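Local coordinates for protein 2,3-bisphosphoglycerate-independent phosphoglycerate mutase (Pyrococcus horikoshii, PDB 2ZKT) that probably interconverts 2-phosphoglycerate and 3-phosphoglycerate in glycolysis, as a metal-binding phosphoglycerate mutase that needs no 2,3-bisphosphoglycerate, at residues Leu3-Leu8 with Asp335-Val340. Numbering follows the deposited sequence.
Sequences LKRKGL and DLEEVV
K6 and V339 begin a parallel pairing of two strands, and G7 with V340 continues it. Three backbone hydrogen bonds hold the pair. K6 N donates to E338 O at 2.8 Å. K6 O then accepts from V340 N at 3.0 Å, in an almost straight bond of 179°. L8 N closes the series on V340 O at 2.9 Å. K6 is thus gripped through both its N-H and its carbonyl, by residues on either side of V339, as is usual between parallel strands. G7 CA adds a CA-H...O contact to V340 O.

Charge comes in before the strands start. R5 NH1 meets E337 OE2 at 2.7 Å in a salt bridge, whose hydrogen bond is weak and bent (126°). OE2 lies at the edge of the guanidinium, and the carboxylate plane is turned 58° from it. E337 CG is anti to its own backbone N, and the chain bends at chi2, which helps bring the carboxylate round to R5. R5 NH2 bonds to L403 O, so the guanidinium also ties in the C-terminal region. An alanine at R5 would probably leave the E337 carboxylate without this partner and L403 O without the NH2 donor.

Apolar contact is slight. L8 CB touches V339 CG1 at 3.9 Å. The R5 chain passes V340 CG2, with CD 4.2 Å away. K6 CB and V339 CG2 share the other sheet face from V340, but the end of K6 leads away, and NZ bonds to Y294 O.

Strands 6-12 and 339-344 are central neighbours in the mixed sheet of this alkaline phosphatase-like metalloenzyme domain. Strand 296-301 flanks the first; G7 makes backbone hydrogen bonds with V297 in it and with D295 just before it. Strand 361-366 runs antiparallel beside the second.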
ATOM      1  N   LEU B   3     -36.275  -7.888   2.585  1.00 57.23           N
ATOM      2  CA  LEU B   3     -35.351  -7.525   3.656  1.00 57.10           C
ATOM      3  C   LEU B   3     -34.513  -6.268   3.388  1.00 55.46           C
ATOM      4  O   LEU B   3     -33.936  -6.098   2.309  1.00 55.34           O
ATOM      5  CB  LEU B   3     -34.419  -8.719   3.914  1.00 56.92           C
ATOM      6  CG  LEU B   3     -33.428  -8.653   5.074  1.00 59.66           C
ATOM      7  CD1 LEU B   3     -34.182  -8.562   6.405  1.00 58.74           C
ATOM      8  CD2 LEU B   3     -32.558  -9.901   5.036  1.00 59.09           C
ATOM      9  N   LYS B   4     -34.449  -5.393   4.393  1.00 53.17           N
ATOM     10  CA  LYS B   4     -33.666  -4.162   4.296  1.00 51.42           C
ATOM     11  C   LYS B   4     -32.259  -4.432   4.851  1.00 50.45           C
ATOM     12  O   LYS B   4     -32.060  -5.374   5.619  1.00 49.38           O
ATOM     13  CB  LYS B   4     -34.341  -3.046   5.099  1.00 51.22           C
ATOM     14  CG  LYS B   4     -35.726  -2.664   4.592  1.00 53.85           C
ATOM     15  CD  LYS B   4     -36.356  -1.606   5.492  1.00 59.81           C
ATOM     16  CE  LYS B   4     -37.707  -1.145   4.964  1.00 65.24           C
ATOM     17  NZ  LYS B   4     -38.264  -0.048   5.831  1.00 72.03           N
ATOM     18  N   ARG B   5     -31.287  -3.603   4.469  1.00 47.89           N
ATOM     19  CA  ARG B   5     -29.914  -3.790   4.943  1.00 46.36           C
ATOM     20  C   ARG B   5     -29.413  -2.567   5.697  1.00 44.57           C
ATOM     21  O   ARG B   5     -30.037  -1.505   5.655  1.00 43.50           O
ATOM     22  CB  ARG B   5     -28.988  -4.093   3.750  1.00 47.76           C
ATOM     23  CG  ARG B   5     -29.231  -5.460   3.134  1.00 48.19           C
ATOM     24  CD  ARG B   5     -28.340  -5.746   1.921  1.00 48.31           C
ATOM     25  NE  ARG B   5     -28.965  -5.286   0.685  1.00 55.51           N
ATOM     26  CZ  ARG B   5     -29.279  -6.077  -0.338  1.00 53.71           C
ATOM     27  NH1 ARG B   5     -29.018  -7.383  -0.286  1.00 47.94           N
ATOM     28  NH2 ARG B   5     -29.868  -5.556  -1.413  1.00 55.44           N
ATOM     29  N   LYS B   6     -28.292  -2.730   6.405  1.00 43.95           N
ATOM     30  CA  LYS B   6     -27.690  -1.622   7.148  1.00 44.80           C
ATOM     31  C   LYS B   6     -26.709  -0.878   6.236  1.00 43.97           C
ATOM     32  O   LYS B   6     -26.402  -1.335   5.128  1.00 42.11           O
ATOM     33  CB  LYS B   6     -26.928  -2.136   8.379  1.00 44.51           C
ATOM     34  CG  LYS B   6     -27.808  -2.626   9.516  1.00 46.85           C
ATOM     35  CD  LYS B   6     -26.971  -3.223  10.650  1.00 46.07           C
ATOM     36  CE  LYS B   6     -27.859  -3.837  11.731  1.00 46.83           C
ATOM     37  NZ  LYS B   6     -28.676  -2.794  12.425  1.00 44.46           N
ATOM     38  N   GLY B   7     -26.210   0.265   6.704  1.00 43.56           N
ATOM     39  CA  GLY B   7     -25.265   1.012   5.898  1.00 42.27           C
ATOM     40  C   GLY B   7     -23.992   1.357   6.649  1.00 43.64           C
ATOM     41  O   GLY B   7     -24.018   1.593   7.859  1.00 44.72           O
ATOM     42  N   LEU B   8     -22.870   1.380   5.930  1.00 41.50           N
ATOM     43  CA  LEU B   8     -21.591   1.739   6.531  1.00 42.40           C
ATOM     44  C   LEU B   8     -20.814   2.654   5.573  1.00 42.62           C
ATOM     45  O   LEU B   8     -20.214   2.200   4.591  1.00 42.99           O
ATOM     46  CB  LEU B   8     -20.769   0.480   6.866  1.00 41.76           C
ATOM     47  CG  LEU B   8     -19.398   0.707   7.515  1.00 42.06           C
ATOM     48  CD1 LEU B   8     -19.485   1.696   8.675  1.00 45.28           C
ATOM     49  CD2 LEU B   8     -18.879  -0.628   7.985  1.00 44.03           C
ATOM     50  N   ASP B 335     -21.278  -9.058   7.870  1.00 55.77           N
ATOM     51  CA  ASP B 335     -21.740  -9.817   6.711  1.00 55.82           C
ATOM     52  C   ASP B 335     -22.116  -8.788   5.634  1.00 56.10           C
ATOM     53  O   ASP B 335     -22.971  -7.918   5.864  1.00 56.82           O
ATOM     54  CB  ASP B 335     -22.957 -10.672   7.106  1.00 55.94           C
ATOM     55  CG  ASP B 335     -23.561 -11.433   5.929  1.00 59.16           C
ATOM     56  OD1 ASP B 335     -22.808 -11.877   5.034  1.00 56.31           O
ATOM     57  OD2 ASP B 335     -24.800 -11.601   5.911  1.00 67.80           O
ATOM     58  N   LEU B 336     -21.465  -8.868   4.471  1.00 56.15           N
ATOM     59  CA  LEU B 336     -21.728  -7.886   3.425  1.00 55.87           C
ATOM     60  C   LEU B 336     -23.121  -8.036   2.775  1.00 55.72           C
ATOM     61  O   LEU B 336     -23.612  -7.145   2.094  1.00 55.98           O
ATOM     62  CB  LEU B 336     -20.628  -8.016   2.372  1.00 55.27           C
ATOM     63  CG  LEU B 336     -19.297  -7.450   2.877  1.00 54.54           C
ATOM     64  CD1 LEU B 336     -18.176  -7.569   1.839  1.00 53.29           C
ATOM     65  CD2 LEU B 336     -19.394  -5.961   3.237  1.00 53.11           C
ATOM     66  N   GLU B 337     -23.747  -9.217   2.963  1.00 55.92           N
ATOM     67  CA  GLU B 337     -25.116  -9.362   2.464  1.00 56.92           C
ATOM     68  C   GLU B 337     -26.106  -8.562   3.326  1.00 56.25           C
ATOM     69  O   GLU B 337     -27.226  -8.254   2.923  1.00 56.87           O
ATOM     70  CB  GLU B 337     -25.474 -10.854   2.454  1.00 58.30           C
ATOM     71  CG  GLU B 337     -26.949 -11.117   2.122  1.00 61.21           C
ATOM     72  CD  GLU B 337     -27.348 -10.364   0.868  1.00 65.82           C
ATOM     73  OE1 GLU B 337     -26.687 -10.525  -0.152  1.00 66.03           O
ATOM     74  OE2 GLU B 337     -28.369  -9.670   0.907  1.00 70.04           O
ATOM     75  N   GLU B 338     -25.667  -8.250   4.567  1.00 55.34           N
ATOM     76  CA  GLU B 338     -26.518  -7.485   5.483  1.00 55.88           C
ATOM     77  C   GLU B 338     -26.082  -6.010   5.580  1.00 54.57           C
ATOM     78  O   GLU B 338     -26.833  -5.135   5.996  1.00 54.88           O
ATOM     79  CB  GLU B 338     -26.430  -8.139   6.871  1.00 55.91           C
ATOM     80  CG  GLU B 338     -26.900  -9.599   6.876  1.00 60.59           C
ATOM     81  CD  GLU B 338     -26.757 -10.165   8.274  1.00 67.30           C
ATOM     82  OE1 GLU B 338     -25.638 -10.233   8.768  1.00 69.13           O
ATOM     83  OE2 GLU B 338     -27.776 -10.556   8.853  1.00 69.27           O
ATOM     84  N   VAL B 339     -24.837  -5.722   5.212  1.00 52.25           N
ATOM     85  CA  VAL B 339     -24.309  -4.368   5.322  1.00 50.96           C
ATOM     86  C   VAL B 339     -23.752  -3.868   3.996  1.00 49.93           C
ATOM     87  O   VAL B 339     -22.887  -4.502   3.381  1.00 50.15           O
ATOM     88  CB  VAL B 339     -23.179  -4.300   6.401  1.00 51.08           C
ATOM     89  CG1 VAL B 339     -22.727  -2.872   6.604  1.00 50.01           C
ATOM     90  CG2 VAL B 339     -23.676  -4.876   7.714  1.00 49.73           C
ATOM     91  N   VAL B 340     -24.264  -2.723   3.555  1.00 48.37           N
ATOM     92  CA  VAL B 340     -23.805  -2.107   2.322  1.00 44.93           C
ATOM     93  C   VAL B 340     -22.690  -1.152   2.723  1.00 44.13           C
ATOM     94  O   VAL B 340     -22.912  -0.233   3.517  1.00 43.26           O
ATOM     95  CB  VAL B 340     -24.928  -1.317   1.659  1.00 45.11           C
ATOM     96  CG1 VAL B 340     -24.402  -0.620   0.409  1.00 45.67           C
ATOM     97  CG2 VAL B 340     -26.085  -2.261   1.327  1.00 41.83           C
TER